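Local coordinates for cell division control protein 4 (PDB 3V7D) that recognises phosphorylated target proteins, such as the CDK inhibitor SIC1, as the substrate-binding F-box subunit of an SCF ubiquitin ligase, at residues I282-S285 with T291-V294; S54-L59 with L93-N98; Y134-T137 with M143-V146; N412-Y417 with L446-E451; D13-L18 with L24-Y29. The protein carries 1 engineered substitution. All blocks are in the same frame, centred on the assembly; numbering follows the deposited sequence.

Contact 1: residues I282-S285 with T291-V294; sequences IVVS and TLIV
With CG1 swung opposite the backbone N (chi1 -178°), Val-284 sets that methyl 4.1 Å from CD2 of Leu-292. Val-294 takes the same turn (chi1 -176°), and its CG1 comes within 3.8 Å of CG2 of Ile-282. The two pairs meet at a slant on one face of an antiparallel hairpin, with Val-284 and Val-294 directly opposed between them as a non-hydrogen-bonded pair. The next pair along, Ser-285 with Ile-293, is hydrogen-bonded. Ser-285 N gives to Ile-293 O at 2.9 Å, a nearly straight bond lying in the carbonyl plane, and Ile-293 N returns one to Ser-285 O at 3.0 Å. This pair turns its side chains to the other face, where OG of Ser-285 stands beside CB of Ile-293 at 3.9 Å. That hydroxyl is gripped by His-269 NE2 and Trp-295 NE1, the His-Ser-Trp bonding characteristic of WD repeats, and Thr-291 OG1 bonds to OD1 of Asp-289, two residues earlier. Within the blade of WD repeat 4, strands 282-287 and 292-296 are the middle pair of four, flanked by 273-279 on one edge and 301-306 on the other. The face carrying Ile-282, Val-284 and Leu-292 packs on strand 313-319 of the following blade.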
# COMPACT_ATOMS: atom_id res chain seq x y z
N ILE B 282 20.75 -2.71 8.62
CA ILE B 282 20.33 -1.91 9.76
C ILE B 282 19.20 -2.57 10.55
O ILE B 282 18.17 -2.94 9.98
CB ILE B 282 19.90 -0.50 9.34
CG1 ILE B 282 21.05 0.22 8.66
CG2 ILE B 282 19.44 0.29 10.56
CD1 ILE B 282 22.24 0.46 9.57
N VAL B 283 19.41 -2.72 11.85
CA VAL B 283 18.41 -3.31 12.73
C VAL B 283 18.23 -2.44 13.97
O VAL B 283 19.21 -2.01 14.58
CB VAL B 283 18.81 -4.73 13.17
CG1 VAL B 283 17.82 -5.28 14.17
CG2 VAL B 283 18.92 -5.65 11.96
N VAL B 284 16.98 -2.19 14.34
CA VAL B 284 16.67 -1.43 15.54
C VAL B 284 16.04 -2.32 16.62
O VAL B 284 15.13 -3.09 16.33
CB VAL B 284 15.70 -0.27 15.24
CG1 VAL B 284 15.44 0.55 16.49
CG2 VAL B 284 16.27 0.61 14.13
N SER B 285 16.55 -2.22 17.84
CA SER B 285 15.97 -2.96 18.96
C SER B 285 15.37 -1.99 19.97
O SER B 285 15.89 -0.90 20.17
CB SER B 285 17.03 -3.82 19.65
OG SER B 285 18.02 -3.00 20.26
N THR B 291 15.15 2.46 26.29
CA THR B 291 16.00 2.93 25.21
C THR B 291 15.88 2.06 23.97
O THR B 291 15.45 0.90 24.04
CB THR B 291 17.49 2.95 25.62
OG1 THR B 291 17.97 1.61 25.72
CG2 THR B 291 17.68 3.67 26.95
N LEU B 292 16.28 2.61 22.83
CA LEU B 292 16.42 1.81 21.62
C LEU B 292 17.85 1.89 21.13
O LEU B 292 18.56 2.86 21.40
CB LEU B 292 15.48 2.31 20.53
CG LEU B 292 13.99 2.35 20.86
CD1 LEU B 292 13.59 3.75 21.29
CD2 LEU B 292 13.18 1.89 19.67
N ILE B 293 18.28 0.86 20.41
CA ILE B 293 19.60 0.88 19.81
C ILE B 293 19.51 0.58 18.32
O ILE B 293 18.79 -0.33 17.90
CB ILE B 293 20.58 -0.11 20.49
CG1 ILE B 293 20.73 0.23 21.98
CG2 ILE B 293 21.93 -0.07 19.82
CD1 ILE B 293 21.74 -0.63 22.71
N VAL B 294 20.22 1.37 17.52
CA VAL B 294 20.31 1.14 16.09
C VAL B 294 21.61 0.39 15.80
O VAL B 294 22.70 0.90 16.06
CB VAL B 294 20.31 2.45 15.30
CG1 VAL B 294 20.30 2.17 13.80
CG2 VAL B 294 19.12 3.31 15.69

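Contact 2: residues S54-L59 with L93-N98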
# COMPACT_ATOMS: atom_id res chain seq x y z
N SER B 54 0.65 3.78 -18.35
CA SER B 54 0.47 4.87 -17.39
C SER B 54 -0.97 5.02 -16.92
O SER B 54 -1.21 5.30 -15.75
CB SER B 54 0.99 6.19 -17.97
OG SER B 54 0.24 6.60 -19.10
N LEU B 55 -1.92 4.82 -17.82
CA LEU B 55 -3.33 4.93 -17.47
C LEU B 55 -3.68 4.01 -16.31
O LEU B 55 -4.30 4.43 -15.34
CB LEU B 55 -4.20 4.59 -18.69
CG LEU B 55 -5.71 4.79 -18.62
CD1 LEU B 55 -6.24 5.05 -20.02
CD2 LEU B 55 -6.42 3.58 -18.02
N TRP B 56 -3.27 2.75 -16.41
CA TRP B 56 -3.58 1.76 -15.38
C TRP B 56 -2.66 1.88 -14.18
O TRP B 56 -3.06 1.56 -13.06
CB TRP B 56 -3.55 0.35 -15.98
CG TRP B 56 -4.58 0.21 -17.04
CD1 TRP B 56 -4.38 0.22 -18.39
CD2 TRP B 56 -5.99 0.10 -16.84
NE1 TRP B 56 -5.59 0.10 -19.04
CE2 TRP B 56 -6.59 0.03 -18.11
CE3 TRP B 56 -6.81 0.05 -15.71
CZ2 TRP B 56 -7.96 -0.09 -18.28
CZ3 TRP B 56 -8.17 -0.07 -15.88
CH2 TRP B 56 -8.74 -0.14 -17.16
N LYS B 57 -1.44 2.36 -14.41
CA LYS B 57 -0.53 2.67 -13.32
C LYS B 57 -1.13 3.74 -12.42
O LYS B 57 -1.15 3.59 -11.19
CB LYS B 57 0.83 3.13 -13.86
CG LYS B 57 1.85 3.42 -12.76
CD LYS B 57 3.17 3.93 -13.33
CE LYS B 57 4.18 4.20 -12.22
NZ LYS B 57 5.47 4.74 -12.74
N LYS B 58 -1.62 4.82 -13.03
CA LYS B 58 -2.25 5.91 -12.30
C LYS B 58 -3.46 5.46 -11.48
O LYS B 58 -3.62 5.86 -10.33
CB LYS B 58 -2.66 7.04 -13.26
CG LYS B 58 -1.51 7.89 -13.78
CD LYS B 58 -2.00 8.84 -14.87
CE LYS B 58 -0.99 9.94 -15.16
NZ LYS B 58 0.29 9.42 -15.68
N LEU B 59 -4.31 4.64 -12.09
CA LEU B 59 -5.50 4.13 -11.39
C LEU B 59 -5.12 3.27 -10.19
O LEU B 59 -5.69 3.42 -9.11
CB LEU B 59 -6.41 3.35 -12.35
CG LEU B 59 -7.24 4.19 -13.32
CD1 LEU B 59 -7.95 3.32 -14.33
CD2 LEU B 59 -8.25 5.03 -12.54
N LEU B 93 -6.17 -6.01 -15.46
CA LEU B 93 -6.74 -7.15 -14.75
C LEU B 93 -6.49 -7.06 -13.24
O LEU B 93 -7.36 -7.37 -12.43
CB LEU B 93 -6.21 -8.48 -15.30
CG LEU B 93 -6.64 -8.86 -16.73
CD1 LEU B 93 -6.58 -10.38 -16.90
CD2 LEU B 93 -8.02 -8.33 -17.10
N SER B 94 -5.28 -6.62 -12.88
CA SER B 94 -4.94 -6.42 -11.48
C SER B 94 -5.87 -5.37 -10.88
O SER B 94 -6.37 -5.53 -9.77
CB SER B 94 -3.49 -5.97 -11.34
OG SER B 94 -3.14 -5.74 -9.99
N PHE B 95 -6.10 -4.29 -11.62
CA PHE B 95 -6.91 -3.20 -11.09
C PHE B 95 -8.35 -3.64 -10.86
O PHE B 95 -8.94 -3.34 -9.82
CB PHE B 95 -6.89 -1.98 -12.00
CG PHE B 95 -7.73 -0.86 -11.49
CD1 PHE B 95 -7.21 0.06 -10.59
CD2 PHE B 95 -9.07 -0.75 -11.86
CE1 PHE B 95 -7.99 1.08 -10.09
CE2 PHE B 95 -9.85 0.26 -11.36
CZ PHE B 95 -9.31 1.18 -10.48
N LEU B 96 -8.91 -4.35 -11.84
CA LEU B 96 -10.30 -4.79 -11.77
C LEU B 96 -10.51 -5.74 -10.61
O LEU B 96 -11.51 -5.65 -9.89
CB LEU B 96 -10.73 -5.43 -13.09
CG LEU B 96 -10.90 -4.45 -14.26
CD1 LEU B 96 -11.22 -5.19 -15.55
CD2 LEU B 96 -11.98 -3.42 -13.94
N GLU B 97 -9.57 -6.66 -10.42
CA GLU B 97 -9.64 -7.59 -9.30
C GLU B 97 -9.56 -6.84 -7.97
O GLU B 97 -10.36 -7.09 -7.06
CB GLU B 97 -8.54 -8.65 -9.39
CG GLU B 97 -8.49 -9.58 -8.18
CD GLU B 97 -7.60 -10.79 -8.39
OE1 GLU B 97 -6.62 -10.71 -9.16
OE2 GLU B 97 -7.89 -11.84 -7.77
N ASN B 98 -8.61 -5.92 -7.86
CA ASN B 98 -8.44 -5.15 -6.64
C ASN B 98 -9.62 -4.24 -6.31
O ASN B 98 -9.98 -4.06 -5.15
CB ASN B 98 -7.14 -4.34 -6.67
CG ASN B 98 -5.93 -5.19 -6.38
OD1 ASN B 98 -5.01 -5.29 -7.20
ND2 ASN B 98 -5.91 -5.83 -5.22
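The junction between the F-box and the long helix that leads toward the propeller includes a contact of three side chains: Trp-56 and Leu-59 from helix 53-62, the last helix of the F-box sequence, and Phe-95 from helix 87-106. Phe-95 supplies the largest share of the buried surface. Its CG lies trans to the backbone N (chi1 179°), which carries the ring straight across the gap to the other helix. There it is met at two places. On one flank, CD2 of Phe-95 approaches CZ3 of Trp-56 at 4.2 Å; the phenyl carbon sits at the indole edge, close to the indole plane, and the two side chains cross at about a right angle. On the other, CE1 of Phe-95 rests 3.6 Å from CB of Leu-59, a contact made by the base of the leucine rather than by its methyl groups. The indole itself is held from within its own helix, since CD2 of Leu-55 lies 3.5 Å above the plane, over the ring centre. No hydrogen bond joins the two segments, so the fit depends on the shapes of apolar groups. Ile-35 of helix 32-39 touches both Trp-56 and Leu-59, while Phe-32 meets the Phe-95 ring edge-to-face, so the phenylalanine is set between helices 32-39 and 53-62. The carbonyl of Leu-59, which also accepts from Ser-62 OG, completes the seat: its O lies at the phenyl edge, near the ring plane, 3.4 Å from CE1 of Phe-95.

Contact 3: residues Y134-T137 with M143-V146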
# COMPACT_ATOMS: atom_id res chain seq x y z
N TYR B 134 0.20 -19.34 3.33
CA TYR B 134 0.28 -20.02 4.62
C TYR B 134 -0.22 -19.11 5.73
O TYR B 134 0.05 -17.91 5.73
CB TYR B 134 1.72 -20.40 4.96
CG TYR B 134 2.34 -21.48 4.11
CD1 TYR B 134 1.75 -22.74 4.02
CD2 TYR B 134 3.53 -21.26 3.44
CE1 TYR B 134 2.32 -23.74 3.25
CE2 TYR B 134 4.11 -22.25 2.67
CZ TYR B 134 3.51 -23.49 2.58
OH TYR B 134 4.09 -24.48 1.82
N VAL B 135 -0.95 -19.69 6.67
CA VAL B 135 -1.20 -19.02 7.94
C VAL B 135 -0.48 -19.83 8.99
O VAL B 135 -0.65 -21.05 9.07
CB VAL B 135 -2.70 -18.93 8.28
CG1 VAL B 135 -2.89 -18.08 9.54
CG2 VAL B 135 -3.48 -18.34 7.13
N ILE B 136 0.34 -19.16 9.79
CA ILE B 136 1.19 -19.84 10.75
C ILE B 136 1.02 -19.22 12.13
O ILE B 136 1.13 -18.01 12.29
CB ILE B 136 2.66 -19.78 10.33
CG1 ILE B 136 2.81 -20.24 8.87
CG2 ILE B 136 3.52 -20.64 11.24
CD1 ILE B 136 4.15 -19.91 8.26
N THR B 137 0.73 -20.06 13.13
CA THR B 137 0.48 -19.58 14.48
C THR B 137 1.33 -20.29 15.52
O THR B 137 1.66 -21.47 15.37
CB THR B 137 -1.00 -19.77 14.87
OG1 THR B 137 -1.38 -21.13 14.63
CG2 THR B 137 -1.90 -18.83 14.08
N MET B 143 3.57 -25.49 20.45
CA MET B 143 3.31 -25.91 19.08
C MET B 143 3.27 -24.77 18.07
O MET B 143 2.95 -23.63 18.39
CB MET B 143 1.98 -26.67 19.00
CG MET B 143 1.93 -27.91 19.89
SD MET B 143 3.32 -29.01 19.57
CE MET B 143 2.85 -30.43 20.54
N ILE B 144 3.60 -25.11 16.83
CA ILE B 144 3.44 -24.20 15.70
C ILE B 144 2.47 -24.86 14.72
O ILE B 144 2.68 -26.00 14.30
CB ILE B 144 4.77 -23.94 14.98
CG1 ILE B 144 5.76 -23.26 15.92
CG2 ILE B 144 4.55 -23.10 13.74
CD1 ILE B 144 7.11 -22.97 15.28
N ARG B 145 1.40 -24.15 14.36
CA ARG B 145 0.43 -24.71 13.44
C ARG B 145 0.44 -23.98 12.11
O ARG B 145 0.54 -22.75 12.06
CB ARG B 145 -0.98 -24.72 14.05
CG ARG B 145 -1.10 -25.66 15.25
CD ARG B 145 -2.49 -25.61 15.88
NE ARG B 145 -3.51 -26.27 15.07
CZ ARG B 145 -3.76 -27.58 15.11
NH1 ARG B 145 -3.06 -28.37 15.91
NH2 ARG B 145 -4.71 -28.10 14.35
N VAL B 146 0.36 -24.75 11.03
CA VAL B 146 0.42 -24.21 9.68
C VAL B 146 -0.89 -24.48 8.95
O VAL B 146 -1.39 -25.61 8.95
CB VAL B 146 1.58 -24.83 8.88
CG1 VAL B 146 1.67 -24.19 7.50
CG2 VAL B 146 2.89 -24.68 9.63
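Thr-137 and Arg-145 face each other across the hairpin and satisfy each other's backbones completely. Thr-137 N donates to Arg-145 O, and Arg-145 N donates to Thr-137 O, both at 2.9 Å, with N-H...O angles of 163° and 160°. The carbonyls also receive weaker CA-H donors: Ile-136 CA lies 3.3 Å from Arg-145 O, and Ile-144 CA stands equally close to Thr-137 O. At the next, non-hydrogen-bonded pair, Ile-136 with Val-146, the face turns apolar. CG2 of Ile-136 comes 3.7 Å from CG2 of Ile-144, while CG1 of Val-146 approaches CD1 of the Tyr-134 ring at 3.8 Å. The polar side chains sit on the other face and find their partners outside the facing pair. Thr-137 OG1 lies 3.7 Å from CB of Arg-145, but its hydrogen bond is with His-120 NE2. Chi1 of -66° turns CG of Arg-145 away from the neighbouring strand, and the chain bends again at chi3; NE bonds to Tyr-147 OH, two residues on in the same strand, and NH1 to Gln-157 OE1 on the next, anchoring two guanidinium nitrogens. The outward backbone groups are used as well, Ile-136 pairing with Gln-129 and Ile-144 with Leu-158. A hairpin of the two central strands, its threonine tied to the histidine of the preceding Gly-His pair, is typical of a WD-repeat blade, here WD repeat 1.

Contact 4: residues N412-Y417 with L446-E451; sequences NQFNIY and LVAAVE
Phe-414 presents the far edge of its ring to Leu-446, whose CD2 lies in the ring plane 3.8 Å from CZ. With chi1 at -177°, the phenylalanine extends away from its own strand, and the leucine comes to meet it from the opposite direction. The same leucine methyl has a second neighbour: CD1 of Ile-416 reaches it tip to tip at 4.0 Å. One methyl thus lies against both Phe-414 and Ile-416. Further along, CE1 of Phe-414 lies 4.0 Å from CB of Ala-448. The strands run roughly antiparallel in direction, but their axes are 10.7 Å apart, a separation of stacked sheets bridged by side chains alone. On the reverse side of strand 413-418, Asn-415 ND2 donates to Gln-413 OE1 at 3.0 Å. Val-439 and Leu-461, on the strands flanking 445-452, also touch both Phe-414 and Leu-446. Such face-to-face packing of adjacent blades is the mark of a beta-propeller; here WD repeat 7 meets the last blade, which strand 113-118 from the start of the propeller closes.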
# COMPACT_ATOMS: atom_id res chain seq x y z
N ASN B 412 -13.97 -8.89 23.17
CA ASN B 412 -15.34 -8.81 22.65
C ASN B 412 -15.53 -7.93 21.41
O ASN B 412 -16.66 -7.71 20.98
CB ASN B 412 -16.32 -8.38 23.74
CG ASN B 412 -16.42 -9.39 24.86
OD1 ASN B 412 -16.44 -10.60 24.62
ND2 ASN B 412 -16.47 -8.91 26.09
N GLN B 413 -14.43 -7.43 20.84
CA GLN B 413 -14.55 -6.53 19.69
C GLN B 413 -13.64 -6.86 18.51
O GLN B 413 -12.45 -7.13 18.68
CB GLN B 413 -14.33 -5.08 20.12
CG GLN B 413 -15.40 -4.52 21.03
CD GLN B 413 -15.68 -3.05 20.77
OE1 GLN B 413 -15.12 -2.46 19.84
NE2 GLN B 413 -16.55 -2.46 21.57
N PHE B 414 -14.22 -6.82 17.32
CA PHE B 414 -13.49 -7.03 16.09
C PHE B 414 -14.08 -6.06 15.07
O PHE B 414 -15.22 -6.22 14.64
CB PHE B 414 -13.65 -8.48 15.63
CG PHE B 414 -12.88 -8.83 14.39
CD1 PHE B 414 -11.52 -9.10 14.45
CD2 PHE B 414 -13.52 -8.91 13.16
CE1 PHE B 414 -10.81 -9.44 13.30
CE2 PHE B 414 -12.82 -9.25 12.01
CZ PHE B 414 -11.46 -9.51 12.08
N ASN B 415 -13.31 -5.03 14.72
CA ASN B 415 -13.82 -3.94 13.90
C ASN B 415 -13.08 -3.76 12.57
O ASN B 415 -11.86 -3.89 12.49
CB ASN B 415 -13.77 -2.62 14.68
CG ASN B 415 -14.60 -2.67 15.95
OD1 ASN B 415 -15.76 -3.07 15.93
ND2 ASN B 415 -14.00 -2.27 17.06
N ILE B 416 -13.84 -3.45 11.52
CA ILE B 416 -13.28 -3.16 10.21
C ILE B 416 -13.64 -1.72 9.84
O ILE B 416 -14.83 -1.38 9.77
CB ILE B 416 -13.82 -4.14 9.15
CG1 ILE B 416 -13.50 -5.59 9.55
CG2 ILE B 416 -13.24 -3.83 7.77
CD1 ILE B 416 -14.02 -6.63 8.58
N TYR B 417 -12.63 -0.88 9.63
CA TYR B 417 -12.87 0.52 9.30
C TYR B 417 -12.47 0.90 7.87
O TYR B 417 -11.41 0.51 7.39
CB TYR B 417 -12.12 1.45 10.26
CG TYR B 417 -12.38 1.23 11.73
CD1 TYR B 417 -11.62 0.33 12.48
CD2 TYR B 417 -13.36 1.96 12.39
CE1 TYR B 417 -11.85 0.15 13.83
CE2 TYR B 417 -13.60 1.78 13.75
CZ TYR B 417 -12.84 0.88 14.46
OH TYR B 417 -13.08 0.70 15.81
N LEU B 446 -8.73 -12.25 5.02
CA LEU B 446 -8.51 -11.72 6.35
C LEU B 446 -8.45 -12.89 7.33
O LEU B 446 -9.33 -13.75 7.35
CB LEU B 446 -9.65 -10.76 6.71
CG LEU B 446 -9.94 -10.37 8.17
CD1 LEU B 446 -8.78 -9.64 8.79
CD2 LEU B 446 -11.20 -9.51 8.25
N VAL B 447 -7.38 -12.96 8.13
CA VAL B 447 -7.26 -14.03 9.11
C VAL B 447 -7.14 -13.51 10.53
O VAL B 447 -6.53 -12.46 10.77
CB VAL B 447 -6.08 -15.00 8.80
CG1 VAL B 447 -6.24 -15.61 7.42
CG2 VAL B 447 -4.74 -14.29 8.94
N ALA B 448 -7.73 -14.24 11.48
CA ALA B 448 -7.65 -13.86 12.89
C ALA B 448 -7.57 -15.06 13.82
O ALA B 448 -8.35 -16.00 13.72
CB ALA B 448 -8.82 -12.96 13.27
N ALA B 449 -6.60 -15.00 14.73
CA ALA B 449 -6.49 -15.97 15.81
C ALA B 449 -7.31 -15.45 16.97
O ALA B 449 -7.06 -14.37 17.49
CB ALA B 449 -5.04 -16.13 16.22
N VAL B 450 -8.33 -16.22 17.37
CA VAL B 450 -9.26 -15.75 18.38
C VAL B 450 -9.43 -16.74 19.51
O VAL B 450 -8.98 -17.89 19.44
CB VAL B 450 -10.66 -15.49 17.78
CG1 VAL B 450 -10.57 -14.54 16.60
CG2 VAL B 450 -11.31 -16.80 17.37
N GLU B 451 -10.10 -16.28 20.57
CA GLU B 451 -10.49 -17.12 21.67
C GLU B 451 -12.00 -17.07 21.80
O GLU B 451 -12.61 -16.00 21.69
CB GLU B 451 -9.85 -16.65 22.98
CG GLU B 451 -10.35 -17.41 24.21
CD GLU B 451 -9.86 -16.82 25.52
OE1 GLU B 451 -8.66 -16.49 25.62
OE2 GLU B 451 -10.67 -16.68 26.45

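Contact 5: residues D13-L18 with L24-Y29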
# COMPACT_ATOMS: atom_id res chain seq x y z
N ASP B 13 -15.54 11.61 -33.91
CA ASP B 13 -14.86 10.70 -33.01
C ASP B 13 -13.57 11.37 -32.54
O ASP B 13 -12.50 11.14 -33.11
CB ASP B 13 -14.56 9.38 -33.72
CG ASP B 13 -14.08 8.31 -32.78
OD1 ASP B 13 -13.75 8.63 -31.62
OD2 ASP B 13 -14.02 7.14 -33.21
N LEU B 14 -13.69 12.19 -31.50
CA LEU B 14 -12.56 12.96 -30.98
C LEU B 14 -11.43 12.07 -30.46
O LEU B 14 -10.26 12.41 -30.61
CB LEU B 14 -13.03 13.89 -29.86
CG LEU B 14 -14.10 14.93 -30.20
CD1 LEU B 14 -14.27 15.90 -29.06
CD2 LEU B 14 -13.75 15.67 -31.48
N ILE B 15 -11.78 10.94 -29.85
CA ILE B 15 -10.78 10.05 -29.26
C ILE B 15 -9.90 9.43 -30.34
O ILE B 15 -8.68 9.34 -30.19
CB ILE B 15 -11.44 8.96 -28.39
CG1 ILE B 15 -12.01 9.58 -27.11
CG2 ILE B 15 -10.47 7.82 -28.07
CD1 ILE B 15 -10.97 10.26 -26.24
N THR B 16 -10.52 9.03 -31.44
CA THR B 16 -9.78 8.47 -32.57
C THR B 16 -9.00 9.56 -33.31
O THR B 16 -7.83 9.36 -33.66
CB THR B 16 -10.73 7.76 -33.55
OG1 THR B 16 -11.23 6.57 -32.95
CG2 THR B 16 -10.01 7.40 -34.84
N SER B 17 -9.64 10.70 -33.52
CA SER B 17 -9.06 11.78 -34.33
C SER B 17 -7.86 12.46 -33.69
O SER B 17 -6.86 12.72 -34.35
CB SER B 17 -10.13 12.82 -34.67
OG SER B 17 -11.16 12.25 -35.46
N LEU B 18 -7.96 12.75 -32.39
CA LEU B 18 -6.90 13.45 -31.68
C LEU B 18 -5.62 12.62 -31.62
O LEU B 18 -5.66 11.40 -31.74
CB LEU B 18 -7.36 13.81 -30.26
CG LEU B 18 -8.37 14.95 -30.15
CD1 LEU B 18 -8.98 14.98 -28.76
CD2 LEU B 18 -7.70 16.27 -30.49
N LEU B 24 -5.22 10.28 -24.48
CA LEU B 24 -4.78 9.65 -23.24
C LEU B 24 -5.06 10.58 -22.07
O LEU B 24 -5.48 10.15 -21.00
CB LEU B 24 -3.29 9.35 -23.31
CG LEU B 24 -2.90 8.07 -22.57
CD1 LEU B 24 -3.52 6.89 -23.30
CD2 LEU B 24 -1.39 7.94 -22.47
N LYS B 25 -4.82 11.87 -22.29
CA LYS B 25 -5.09 12.90 -21.30
C LYS B 25 -6.57 12.91 -20.92
O LYS B 25 -6.94 13.13 -19.76
CB LYS B 25 -4.66 14.25 -21.86
CG LYS B 25 -4.68 15.39 -20.87
CD LYS B 25 -4.07 16.66 -21.46
CE LYS B 25 -2.61 16.45 -21.87
NZ LYS B 25 -1.71 17.47 -21.25
N ILE B 26 -7.43 12.65 -21.91
CA ILE B 26 -8.87 12.63 -21.70
C ILE B 26 -9.28 11.46 -20.79
O ILE B 26 -10.09 11.62 -19.88
CB ILE B 26 -9.63 12.55 -23.05
CG1 ILE B 26 -9.40 13.84 -23.85
CG2 ILE B 26 -11.12 12.34 -22.83
CD1 ILE B 26 -9.99 13.81 -25.26
N PHE B 27 -8.69 10.29 -21.04
CA PHE B 27 -9.00 9.12 -20.23
C PHE B 27 -8.49 9.24 -18.80
O PHE B 27 -9.09 8.68 -17.88
CB PHE B 27 -8.46 7.85 -20.90
CG PHE B 27 -9.20 7.46 -22.14
CD1 PHE B 27 -10.55 7.15 -22.09
CD2 PHE B 27 -8.55 7.40 -23.36
CE1 PHE B 27 -11.24 6.79 -23.24
CE2 PHE B 27 -9.23 7.04 -24.51
CZ PHE B 27 -10.58 6.73 -24.45
N ASN B 28 -7.40 9.96 -18.60
CA ASN B 28 -6.88 10.21 -17.26
C ASN B 28 -7.81 11.08 -16.41
O ASN B 28 -7.66 11.14 -15.19
CB ASN B 28 -5.48 10.81 -17.30
CG ASN B 28 -4.41 9.77 -17.62
OD1 ASN B 28 -4.47 8.64 -17.13
ND2 ASN B 28 -3.44 10.15 -18.44
N TYR B 29 -8.75 11.77 -17.05
CA TYR B 29 -9.71 12.60 -16.34
C TYR B 29 -10.97 11.81 -16.00
O TYR B 29 -11.89 12.33 -15.39
CB TYR B 29 -10.11 13.82 -17.17
CG TYR B 29 -9.07 14.91 -17.20
CD1 TYR B 29 -8.44 15.34 -16.04
CD2 TYR B 29 -8.71 15.52 -18.40
CE1 TYR B 29 -7.49 16.34 -16.07
CE2 TYR B 29 -7.76 16.52 -18.44
CZ TYR B 29 -7.15 16.93 -17.27
OH TYR B 29 -6.21 17.93 -17.30
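Ile-15 and Leu-18 pack against Ile-26 and Phe-27 at the start of the F-box, where the short helix 14-17 folds back on helix 20-27. The tight part is wholly apolar. CD1 of Ile-26 lies 3.8 Å from CD1 of Ile-15 and just as near CD1 of Leu-18, the leucine side chain crossing it at about a right angle. Ile-15 also sets its CG2 3.8 Å from CZ of Phe-27; with CG1 beside the backbone N (chi1 -71°), both of its branches reach the second helix. Trp-45 and Ile-48 of helix 43-49 cover Ile-15 further. The polar side of helix 14-17 is different in kind: Thr-16 is exposed to solvent, Asp-13 and Ser-17 partly so, and none of the three touches residues 24-29. A second protein chain packs near Asp-13, Leu-14 and Ser-17, consistent with the F-box's role in binding Skp1. Polar groups here bond largely to one another, though Asp-13 OD1 also accepts from Trp-45 NE1. Ser-17 OG gives to Asp-13 O at 2.9 Å. Asp-13 is the N-cap: its OD1 accepts from Thr-16 N at 3.3 Å, while OD2 takes the hydroxyl of Thr-16 OG1 at 2.9 Å, both donors approaching from above the carboxylate plane.

How the contacts relate
Along the chain the order is contact 5, contact 2, contact 3, contact 1 and contact 4. The first two belong to the helical part: their centres are 18 Å apart, and they touch where Leu-55 CD1 packs on Phe-27 CB at 3.7 Å. The other three lie in the eight-bladed propeller. Contacts 1 and 3 are equivalent hairpins of two different blades, 28 Å apart between centres. Contact 4 joins the last two blades and touches contact 3 through Val-447 and Val-135, where the last blade packs on the first WD repeat. Contact 5 lies about 52 Å, centre to centre, from contacts 1 and 3, so the F-box stands well apart from the substrate-recognising propeller, with contact 2 between.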